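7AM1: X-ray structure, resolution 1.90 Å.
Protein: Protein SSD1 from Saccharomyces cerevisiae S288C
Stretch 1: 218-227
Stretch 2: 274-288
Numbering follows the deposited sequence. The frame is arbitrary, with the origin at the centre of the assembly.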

# COMPACT_ATOMS: atom_id res chain seq x y z
N GLY A 218 1.53 13.62 -18.18
CA GLY A 218 0.44 14.28 -17.50
C GLY A 218 0.31 13.96 -16.02
O GLY A 218 -0.80 14.04 -15.48
N GLN A 219 1.41 13.64 -15.35
CA GLN A 219 1.35 13.38 -13.92
C GLN A 219 1.04 14.68 -13.17
O GLN A 219 1.46 15.76 -13.58
CB GLN A 219 2.66 12.78 -13.42
CG GLN A 219 2.96 11.39 -13.95
CD GLN A 219 4.27 10.82 -13.43
OE1 GLN A 219 4.53 10.84 -12.23
NE2 GLN A 219 5.09 10.32 -14.33
N LEU A 220 0.28 14.56 -12.09
CA LEU A 220 -0.13 15.70 -11.29
C LEU A 220 0.47 15.58 -9.89
O LEU A 220 0.73 14.48 -9.40
CB LEU A 220 -1.66 15.79 -11.18
CG LEU A 220 -2.42 15.83 -12.50
CD1 LEU A 220 -3.92 15.70 -12.27
CD2 LEU A 220 -2.10 17.12 -13.25
N PHE A 221 0.67 16.74 -9.26
CA PHE A 221 1.27 16.82 -7.93
C PHE A 221 0.51 17.85 -7.11
O PHE A 221 0.35 18.99 -7.53
CB PHE A 221 2.74 17.23 -8.01
CG PHE A 221 3.56 16.37 -8.92
CD1 PHE A 221 3.94 15.10 -8.55
CD2 PHE A 221 3.95 16.85 -10.16
CE1 PHE A 221 4.69 14.31 -9.39
CE2 PHE A 221 4.70 16.06 -11.01
CZ PHE A 221 5.07 14.79 -10.63
N SER A 222 0.05 17.44 -5.93
CA SER A 222 -0.56 18.36 -4.99
C SER A 222 0.52 18.93 -4.07
O SER A 222 1.54 18.29 -3.81
CB SER A 222 -1.62 17.65 -4.16
OG SER A 222 -1.03 16.63 -3.38
N GLY A 223 0.28 20.15 -3.60
CA GLY A 223 1.26 20.81 -2.75
C GLY A 223 0.91 22.27 -2.53
O GLY A 223 -0.20 22.72 -2.83
N THR A 224 1.88 22.99 -1.99
CA THR A 224 1.70 24.38 -1.61
C THR A 224 2.61 25.26 -2.44
O THR A 224 3.60 24.80 -3.02
CB THR A 224 2.01 24.57 -0.12
OG1 THR A 224 3.33 24.08 0.15
CG2 THR A 224 1.01 23.80 0.72
N LEU A 225 2.27 26.55 -2.49
CA LEU A 225 2.93 27.51 -3.36
C LEU A 225 3.43 28.68 -2.53
O LEU A 225 2.69 29.20 -1.69
CB LEU A 225 1.98 27.98 -4.46
CG LEU A 225 2.60 28.69 -5.66
CD1 LEU A 225 3.49 27.75 -6.45
CD2 LEU A 225 1.52 29.27 -6.56
N GLY A 226 4.68 29.08 -2.76
CA GLY A 226 5.25 30.19 -2.02
C GLY A 226 6.27 30.94 -2.84
O GLY A 226 6.66 30.52 -3.94
N LEU A 227 6.71 32.07 -2.29
CA LEU A 227 7.72 32.90 -2.94
C LEU A 227 9.08 32.75 -2.24
O LEU A 227 9.15 32.65 -1.01
CB LEU A 227 7.29 34.36 -2.94
CG LEU A 227 6.49 34.83 -4.16
CD1 LEU A 227 6.14 36.31 -4.04
CD2 LEU A 227 7.23 34.58 -5.47
N ASN A 274 0.75 39.21 -2.03
CA ASN A 274 0.32 38.60 -0.77
C ASN A 274 0.53 37.10 -0.79
O ASN A 274 -0.40 36.33 -0.49
CB ASN A 274 -1.15 38.93 -0.50
CG ASN A 274 -1.47 40.40 -0.69
OD1 ASN A 274 -1.10 41.24 0.13
ND2 ASN A 274 -2.16 40.71 -1.78
N ALA A 275 1.73 36.65 -1.15
CA ALA A 275 2.00 35.22 -1.23
C ALA A 275 1.71 34.53 0.10
O ALA A 275 1.33 33.35 0.11
CB ALA A 275 3.46 34.99 -1.64
N ASP A 276 1.88 35.24 1.22
CA ASP A 276 1.64 34.64 2.52
C ASP A 276 0.17 34.30 2.73
O ASP A 276 -0.14 33.42 3.54
CB ASP A 276 2.12 35.58 3.63
N LYS A 277 -0.74 34.98 2.03
CA LYS A 277 -2.16 34.67 2.16
C LYS A 277 -2.50 33.30 1.58
O LYS A 277 -3.51 32.71 1.97
CB LYS A 277 -2.99 35.75 1.47
N TYR A 278 -1.69 32.79 0.65
CA TYR A 278 -1.94 31.51 0.01
C TYR A 278 -1.18 30.36 0.66
O TYR A 278 -1.26 29.23 0.17
CB TYR A 278 -1.56 31.59 -1.48
CG TYR A 278 -2.44 32.51 -2.29
CD1 TYR A 278 -2.19 33.87 -2.33
CD2 TYR A 278 -3.53 32.02 -3.00
CE1 TYR A 278 -2.99 34.72 -3.07
CE2 TYR A 278 -4.33 32.86 -3.75
CZ TYR A 278 -4.06 34.21 -3.77
OH TYR A 278 -4.85 35.06 -4.51
N SER A 279 -0.45 30.62 1.74
CA SER A 279 0.40 29.61 2.35
C SER A 279 -0.38 28.38 2.80
O SER A 279 0.21 27.30 2.91
CB SER A 279 1.16 30.21 3.53
OG SER A 279 0.27 30.60 4.56
N GLU A 280 -1.68 28.51 3.07
CA GLU A 280 -2.49 27.40 3.55
C GLU A 280 -3.42 26.87 2.47
O GLU A 280 -4.42 26.22 2.78
CB GLU A 280 -3.28 27.83 4.78
CG GLU A 280 -2.41 28.22 5.98
CD GLU A 280 -2.09 27.07 6.92
OE1 GLU A 280 -3.03 26.50 7.51
OE2 GLU A 280 -0.90 26.75 7.07
N LYS A 281 -3.12 27.16 1.20
CA LYS A 281 -3.92 26.69 0.08
C LYS A 281 -3.22 25.53 -0.61
O LYS A 281 -1.98 25.50 -0.70
CB LYS A 281 -4.18 27.81 -0.93
CG LYS A 281 -5.04 28.95 -0.39
CD LYS A 281 -6.48 28.53 -0.15
CE LYS A 281 -7.33 29.71 0.31
NZ LYS A 281 -8.78 29.46 0.13
N LEU A 282 -4.00 24.58 -1.10
CA LEU A 282 -3.47 23.45 -1.85
C LEU A 282 -3.65 23.70 -3.34
O LEU A 282 -4.75 24.08 -3.78
CB LEU A 282 -4.15 22.15 -1.44
CG LEU A 282 -3.57 21.45 -0.21
CD1 LEU A 282 -4.35 20.18 0.09
CD2 LEU A 282 -2.09 21.14 -0.38
N PHE A 283 -2.58 23.52 -4.10
CA PHE A 283 -2.63 23.61 -5.55
C PHE A 283 -2.23 22.28 -6.16
O PHE A 283 -1.60 21.43 -5.50
CB PHE A 283 -1.71 24.72 -6.07
CG PHE A 283 -2.09 26.10 -5.60
CD1 PHE A 283 -1.60 26.58 -4.40
CD2 PHE A 283 -2.92 26.91 -6.34
CE1 PHE A 283 -1.93 27.84 -3.95
CE2 PHE A 283 -3.26 28.18 -5.90
CZ PHE A 283 -2.76 28.64 -4.70
N VAL A 284 -2.59 22.08 -7.42
CA VAL A 284 -2.11 20.96 -8.22
C VAL A 284 -1.20 21.53 -9.30
O VAL A 284 -1.55 22.52 -9.96
CB VAL A 284 -3.27 20.15 -8.82
CG1 VAL A 284 -2.73 19.00 -9.64
CG2 VAL A 284 -4.18 19.63 -7.71
N ALA A 285 -0.04 20.91 -9.48
CA ALA A 285 0.94 21.35 -10.47
C ALA A 285 1.38 20.18 -11.33
O ALA A 285 1.18 19.01 -10.99
CB ALA A 285 2.16 21.99 -9.78
N SER A 286 2.00 20.51 -12.47
CA SER A 286 2.61 19.52 -13.34
C SER A 286 4.00 20.00 -13.73
O SER A 286 4.28 21.20 -13.75
CB SER A 286 1.78 19.28 -14.62
OG SER A 286 0.55 18.63 -14.31
N ILE A 287 4.88 19.05 -14.03
CA ILE A 287 6.24 19.37 -14.45
C ILE A 287 6.27 19.43 -15.97
O ILE A 287 5.88 18.48 -16.65
CB ILE A 287 7.24 18.33 -13.91
CG1 ILE A 287 7.38 18.47 -12.40
CG2 ILE A 287 8.59 18.48 -14.60
CD1 ILE A 287 8.21 17.39 -11.75
N LYS A 288 6.74 20.56 -16.51
CA LYS A 288 6.75 20.82 -17.94
C LYS A 288 8.11 20.61 -18.58
O LYS A 288 8.18 20.10 -19.71
CB LYS A 288 6.26 22.24 -18.22
CG LYS A 288 5.21 22.31 -19.32
CD LYS A 288 4.98 23.73 -19.80
CE LYS A 288 3.98 23.75 -20.96
NZ LYS A 288 3.72 25.13 -21.45
O HOH W 1 3.92 16.28 -14.35
O HOH W 2 0.09 27.26 -1.18

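What holds the two strands together? Between F221 and G223 on one side and F283 and A285 on the other, the chains run antiparallel and pair through four backbone hydrogen bonds. F221 N donates to A285 O (2.9 Å) and A285 N returns one to F221 O (2.8 Å); G223 N donates to F283 O (3.0 Å) and F283 N to G223 O (2.8 Å). Each of these two residue pairs therefore satisfies its own amides and carbonyls. S222 and V284, between them, form the non-hydrogen-bonded pair, with CA atoms 4.4 Å apart. There the alpha carbons lean on carbonyls already in use: V284 CA lies 3.2 Å from F221 O, and S222 CA 3.3 Å from F283 O.

What happens where the pairing stops? At one end Q219 O takes two donors. S286 OG donates to Q219 O at 3.1 Å, and water 1 donates to Q219 O at 2.6 Å while accepting from I287 N at 2.9 Å. Water 1 thus links the loop residue Q219 to strand residue I287, beyond the last direct backbone pair.

How is the other end satisfied? Beyond G223 the direct ladder gives way to water 2, which accepts from L225 N at 2.6 Å. Y278 O and K281 O lie 2.7 and 2.8 Å from the oxygen of water 2, placing it between the strand and the turn. The turn is closed by K281 N donating to Y278 O at 3.0 Å.

Where do side chains add to this? F221, F283 and A285 share one face of the sheet, S222 and V284 the other. F221 CE2 meets I287 CD1 at 3.8 Å, and L225 CB approaches F283 CD1 at the same distance. L220 CB packs on V284 CG1 at 3.7 Å. Farther out, L227 CD1 touches A275 CB at 3.8 Å, extending the apolar contact to the 3-10 segment. S222 OG finds its hydrogen bond elsewhere in the structure.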